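Local coordinates for PKS_KS domain-containing protein (Photorhabdus luminescens subsp. laumondii, PDB 6SMO), which probably acts as a beta-ketoacyl synthase-type condensing enzyme of the thiolase superfamily, holding a polyketone chain in its pocket, at residues W63-Q77 with L222-L236. Sequence-based numbering, arbitrary orientation.
Sequences WGRERFGFKSGAIGQ and LCPLSIGSFEALGAL. With LKZ (3,5,7,9,11-pentakis(oxidanylidene)dodecanal), chain H.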
# COMPACT_ATOMS: atom_id res chain seq x y z
N TRP B 63 -18.23 -9.26 -21.01
CA TRP B 63 -17.31 -8.32 -21.70
C TRP B 63 -15.85 -8.75 -21.54
O TRP B 63 -15.02 -8.34 -22.38
CB TRP B 63 -17.53 -6.87 -21.23
CG TRP B 63 -17.23 -6.60 -19.78
CD1 TRP B 63 -18.11 -6.60 -18.74
CD2 TRP B 63 -15.95 -6.23 -19.22
NE1 TRP B 63 -17.47 -6.28 -17.58
CE2 TRP B 63 -16.15 -6.05 -17.84
CE3 TRP B 63 -14.67 -6.05 -19.75
CZ2 TRP B 63 -15.11 -5.70 -16.98
CZ3 TRP B 63 -13.64 -5.71 -18.91
CH2 TRP B 63 -13.86 -5.53 -17.54
N GLY B 64 -15.53 -9.55 -20.51
CA GLY B 64 -14.18 -10.10 -20.28
C GLY B 64 -13.76 -11.08 -21.37
O GLY B 64 -12.65 -10.92 -21.91
N ARG B 65 -14.63 -12.05 -21.68
CA ARG B 65 -14.35 -13.16 -22.63
C ARG B 65 -14.46 -12.67 -24.08
O ARG B 65 -13.59 -13.05 -24.89
CB ARG B 65 -15.33 -14.32 -22.37
CG ARG B 65 -14.95 -15.63 -23.04
CD ARG B 65 -16.09 -16.63 -23.04
NE ARG B 65 -15.76 -17.86 -23.75
CZ ARG B 65 -15.23 -18.96 -23.21
NH1 ARG B 65 -14.98 -20.01 -23.97
NH2 ARG B 65 -14.94 -19.00 -21.92
N GLU B 66 -15.49 -11.87 -24.39
CA GLU B 66 -15.86 -11.49 -25.78
C GLU B 66 -14.89 -10.42 -26.32
O GLU B 66 -14.29 -10.66 -27.38
CB GLU B 66 -17.30 -10.99 -25.83
CG GLU B 66 -18.33 -12.09 -25.58
CD GLU B 66 -19.77 -11.68 -25.79
OE1 GLU B 66 -20.58 -12.54 -26.19
OE2 GLU B 66 -20.09 -10.49 -25.56
N ARG B 67 -14.75 -9.29 -25.61
CA ARG B 67 -14.01 -8.09 -26.08
C ARG B 67 -12.50 -8.32 -25.96
O ARG B 67 -11.80 -8.18 -26.98
CB ARG B 67 -14.46 -6.85 -25.29
CG ARG B 67 -13.53 -5.65 -25.37
CD ARG B 67 -13.38 -5.07 -26.77
NE ARG B 67 -12.44 -3.95 -26.77
CZ ARG B 67 -12.18 -3.17 -27.82
NH1 ARG B 67 -11.30 -2.19 -27.71
NH2 ARG B 67 -12.78 -3.38 -28.98
N PHE B 68 -12.01 -8.65 -24.75
CA PHE B 68 -10.57 -8.67 -24.39
C PHE B 68 -9.99 -10.09 -24.51
O PHE B 68 -8.78 -10.20 -24.81
CB PHE B 68 -10.37 -8.10 -22.99
CG PHE B 68 -10.73 -6.64 -22.86
CD1 PHE B 68 -9.89 -5.67 -23.37
CD2 PHE B 68 -11.91 -6.25 -22.25
CE1 PHE B 68 -10.22 -4.32 -23.26
CE2 PHE B 68 -12.24 -4.91 -22.14
CZ PHE B 68 -11.39 -3.95 -22.65
N GLY B 69 -10.80 -11.12 -24.27
CA GLY B 69 -10.38 -12.53 -24.37
C GLY B 69 -9.75 -13.04 -23.08
O GLY B 69 -8.67 -13.65 -23.16
N PHE B 70 -10.40 -12.79 -21.94
CA PHE B 70 -10.04 -13.33 -20.61
C PHE B 70 -10.74 -14.68 -20.41
O PHE B 70 -11.89 -14.83 -20.86
CB PHE B 70 -10.42 -12.36 -19.48
CG PHE B 70 -9.87 -10.96 -19.60
CD1 PHE B 70 -8.55 -10.73 -19.97
CD2 PHE B 70 -10.66 -9.86 -19.30
CE1 PHE B 70 -8.05 -9.44 -20.07
CE2 PHE B 70 -10.16 -8.57 -19.39
CZ PHE B 70 -8.86 -8.37 -19.77
N LYS B 71 -10.06 -15.62 -19.73
CA LYS B 71 -10.59 -16.97 -19.41
C LYS B 71 -11.59 -16.88 -18.25
O LYS B 71 -12.42 -17.80 -18.12
CB LYS B 71 -9.44 -17.93 -19.09
CG LYS B 71 -8.51 -18.23 -20.26
CD LYS B 71 -7.22 -18.92 -19.87
CE LYS B 71 -7.40 -20.40 -19.58
NZ LYS B 71 -6.16 -21.00 -19.05
N SER B 72 -11.51 -15.82 -17.44
CA SER B 72 -12.42 -15.54 -16.30
C SER B 72 -13.81 -15.15 -16.81
O SER B 72 -13.88 -14.42 -17.82
CB SER B 72 -11.85 -14.46 -15.41
OG SER B 72 -12.70 -14.20 -14.30
N GLY B 73 -14.86 -15.62 -16.14
CA GLY B 73 -16.27 -15.30 -16.44
C GLY B 73 -17.10 -15.10 -15.18
O GLY B 73 -18.31 -15.38 -15.24
N ALA B 74 -16.48 -14.63 -14.10
CA ALA B 74 -17.12 -14.36 -12.79
C ALA B 74 -16.49 -13.11 -12.15
O ALA B 74 -15.25 -12.98 -12.20
CB ALA B 74 -16.97 -15.56 -11.89
N ILE B 75 -17.33 -12.23 -11.58
CA ILE B 75 -16.90 -11.01 -10.84
C ILE B 75 -17.85 -10.77 -9.66
O ILE B 75 -19.01 -11.22 -9.73
CB ILE B 75 -16.84 -9.77 -11.76
CG1 ILE B 75 -18.11 -9.63 -12.61
CG2 ILE B 75 -15.59 -9.79 -12.62
CD1 ILE B 75 -18.32 -8.25 -13.19
N GLY B 76 -17.35 -10.10 -8.61
CA GLY B 76 -18.16 -9.60 -7.48
C GLY B 76 -18.57 -8.16 -7.70
O GLY B 76 -17.86 -7.26 -7.20
N GLN B 77 -19.65 -7.94 -8.45
CA GLN B 77 -20.19 -6.60 -8.81
C GLN B 77 -21.32 -6.24 -7.83
O GLN B 77 -22.07 -7.16 -7.44
CB GLN B 77 -20.69 -6.62 -10.26
CG GLN B 77 -20.75 -5.24 -10.89
CD GLN B 77 -21.03 -5.31 -12.38
OE1 GLN B 77 -21.86 -6.08 -12.84
NE2 GLN B 77 -20.31 -4.50 -13.14
N LEU B 222 -12.77 -3.51 -11.07
CA LEU B 222 -13.45 -4.21 -12.17
C LEU B 222 -13.34 -3.40 -13.44
O LEU B 222 -14.34 -2.99 -13.97
CB LEU B 222 -14.89 -4.45 -11.75
CG LEU B 222 -15.04 -5.28 -10.48
CD1 LEU B 222 -16.46 -5.75 -10.32
CD2 LEU B 222 -14.08 -6.44 -10.50
N CYS B 223 -12.11 -3.20 -13.88
CA CYS B 223 -11.75 -2.51 -15.13
C CYS B 223 -10.82 -3.45 -15.90
O CYS B 223 -10.22 -4.32 -15.30
CB CYS B 223 -11.08 -1.17 -14.89
SG CYS B 223 -9.68 -1.20 -13.75
N PRO B 224 -10.70 -3.32 -17.22
CA PRO B 224 -9.89 -4.25 -18.01
C PRO B 224 -8.41 -4.36 -17.57
O PRO B 224 -7.89 -5.47 -17.58
CB PRO B 224 -9.96 -3.68 -19.43
CG PRO B 224 -11.24 -2.88 -19.46
CD PRO B 224 -11.36 -2.31 -18.06
N LEU B 225 -7.78 -3.23 -17.23
CA LEU B 225 -6.36 -3.15 -16.81
C LEU B 225 -6.16 -4.02 -15.56
O LEU B 225 -5.28 -4.91 -15.59
CB LEU B 225 -5.98 -1.68 -16.59
CG LEU B 225 -4.96 -1.35 -15.50
CD1 LEU B 225 -3.64 -2.09 -15.70
CD2 LEU B 225 -4.71 0.15 -15.46
N SER B 226 -6.96 -3.79 -14.51
CA SER B 226 -6.89 -4.50 -13.21
C SER B 226 -7.17 -6.00 -13.39
O SER B 226 -6.36 -6.81 -12.90
CB SER B 226 -7.82 -3.89 -12.20
OG SER B 226 -7.80 -4.61 -10.97
N ILE B 227 -8.26 -6.35 -14.08
CA ILE B 227 -8.68 -7.77 -14.32
C ILE B 227 -7.65 -8.45 -15.23
O ILE B 227 -7.28 -9.60 -14.93
CB ILE B 227 -10.11 -7.84 -14.89
CG1 ILE B 227 -11.14 -7.24 -13.92
CG2 ILE B 227 -10.47 -9.27 -15.29
CD1 ILE B 227 -12.58 -7.32 -14.38
N GLY B 228 -7.21 -7.76 -16.28
CA GLY B 228 -6.21 -8.25 -17.25
C GLY B 228 -4.85 -8.49 -16.61
O GLY B 228 -4.17 -9.45 -17.02
N SER B 229 -4.47 -7.65 -15.64
CA SER B 229 -3.18 -7.74 -14.90
C SER B 229 -3.10 -9.07 -14.13
O SER B 229 -2.07 -9.75 -14.25
CB SER B 229 -3.01 -6.56 -13.97
OG SER B 229 -3.99 -6.58 -12.94
N PHE B 230 -4.17 -9.42 -13.42
CA PHE B 230 -4.24 -10.67 -12.62
C PHE B 230 -4.42 -11.85 -13.58
O PHE B 230 -3.80 -12.89 -13.38
CB PHE B 230 -5.35 -10.58 -11.57
CG PHE B 230 -5.13 -9.53 -10.51
CD1 PHE B 230 -4.06 -9.62 -9.65
CD2 PHE B 230 -6.00 -8.47 -10.38
CE1 PHE B 230 -3.85 -8.65 -8.67
CE2 PHE B 230 -5.79 -7.50 -9.41
CZ PHE B 230 -4.72 -7.60 -8.56
N GLU B 231 -5.26 -11.67 -14.59
CA GLU B 231 -5.51 -12.68 -15.65
C GLU B 231 -4.17 -13.10 -16.26
O GLU B 231 -3.91 -14.32 -16.32
CB GLU B 231 -6.45 -12.11 -16.71
CG GLU B 231 -6.75 -13.08 -17.84
CD GLU B 231 -7.69 -14.22 -17.49
OE1 GLU B 231 -8.66 -13.99 -16.75
OE2 GLU B 231 -7.44 -15.35 -17.97
N ALA B 232 -3.36 -12.13 -16.69
CA ALA B 232 -2.02 -12.33 -17.31
C ALA B 232 -1.08 -13.03 -16.32
O ALA B 232 -0.29 -13.88 -16.76
CB ALA B 232 -1.46 -11.01 -17.76
N LEU B 233 -1.19 -12.69 -15.04
CA LEU B 233 -0.38 -13.26 -13.93
C LEU B 233 -0.82 -14.71 -13.67
O LEU B 233 0.03 -15.52 -13.31
CB LEU B 233 -0.64 -12.38 -12.71
CG LEU B 233 0.04 -12.79 -11.41
CD1 LEU B 233 1.55 -12.73 -11.55
CD2 LEU B 233 -0.42 -11.90 -10.28
N GLY B 234 -2.10 -15.01 -13.88
CA GLY B 234 -2.69 -16.35 -13.70
C GLY B 234 -3.14 -16.58 -12.26
O GLY B 234 -3.02 -17.73 -11.79
N ALA B 235 -3.64 -15.53 -11.60
CA ALA B 235 -4.12 -15.54 -10.20
C ALA B 235 -5.65 -15.68 -10.16
O ALA B 235 -6.17 -16.08 -9.10
CB ALA B 235 -3.65 -14.29 -9.49
N LEU B 236 -6.34 -15.35 -11.26
CA LEU B 236 -7.82 -15.44 -11.38
C LEU B 236 -8.23 -16.88 -11.71
O LEU B 236 -7.43 -17.60 -12.35
CB LEU B 236 -8.31 -14.47 -12.46
CG LEU B 236 -9.14 -13.28 -11.97
CD1 LEU B 236 -8.37 -12.45 -10.96
CD2 LEU B 236 -9.58 -12.41 -13.14
C4 LKZ H . -2.86 -4.37 -10.89
C5 LKZ H . -2.04 -3.81 -9.75
C6 LKZ H . -2.76 -3.57 -8.42
C7 LKZ H . -2.25 -4.58 -7.41
C8 LKZ H . -2.74 -4.51 -5.96
C10 LKZ H . -3.23 -9.12 -3.54
C22 LKZ H . -3.25 -3.21 -11.79
C11 LKZ H . -4.67 -8.72 -3.32
O19 LKZ H . -5.59 -9.30 -3.86
C3 LKZ H . -2.53 -7.80 -3.82
O23 LKZ H . -1.56 -7.46 -3.17
C2 LKZ H . -3.19 -6.86 -4.84
C9 LKZ H . -2.21 -5.76 -5.25
O20 LKZ H . -1.01 -5.89 -5.10
O21 LKZ H . -1.50 -5.46 -7.77
O22 LKZ H . -0.86 -3.54 -9.92
O24 LKZ H . -2.62 -2.91 -12.79
C23 LKZ H . -4.49 -2.45 -11.37
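E231 reaches from helix 224-233 to the turn that follows helix 63-68 and meets two successive backbone amides with its carboxylate. K71 N donates to E231 OE2 at 3.2 Å, approaching from above the carboxylate plane, and S72 N makes a weak bond to E231 OE1. The bend at chi2 (74°) turns the carboxylate toward these amides, with its plane only 21° from that of the F70 ring, while E231 CG lies 3.6 Å from F70 CD1. The far rim of that ring lies against the helix backbone at G228, F70 CE1 standing 3.6 Å from G228 CA. P224, in the first turn, sits in the corner formed by F68 and W63: its CB makes a CH-pi contact over one face of F68, 3.9 Å from the ring centroid, and its CG touches W63 CZ3 at 3.8 Å. The side chains of I227 and W63 approach each other from opposite directions, I227 CD1 meeting W63 CH2 at 3.9 Å. H118 of the Ketoacyl_synth_N domain-containing partner chain packs edge-to-face on F68. L225, S226, S229 and F230 line the polyketone pocket; the helix side turned away from it packs on W63, F68 and F70. E231 adds a polar clamp to the turn, and the two amide hydrogens, one weakly bonded, would be expected to stabilise its buried carboxylate.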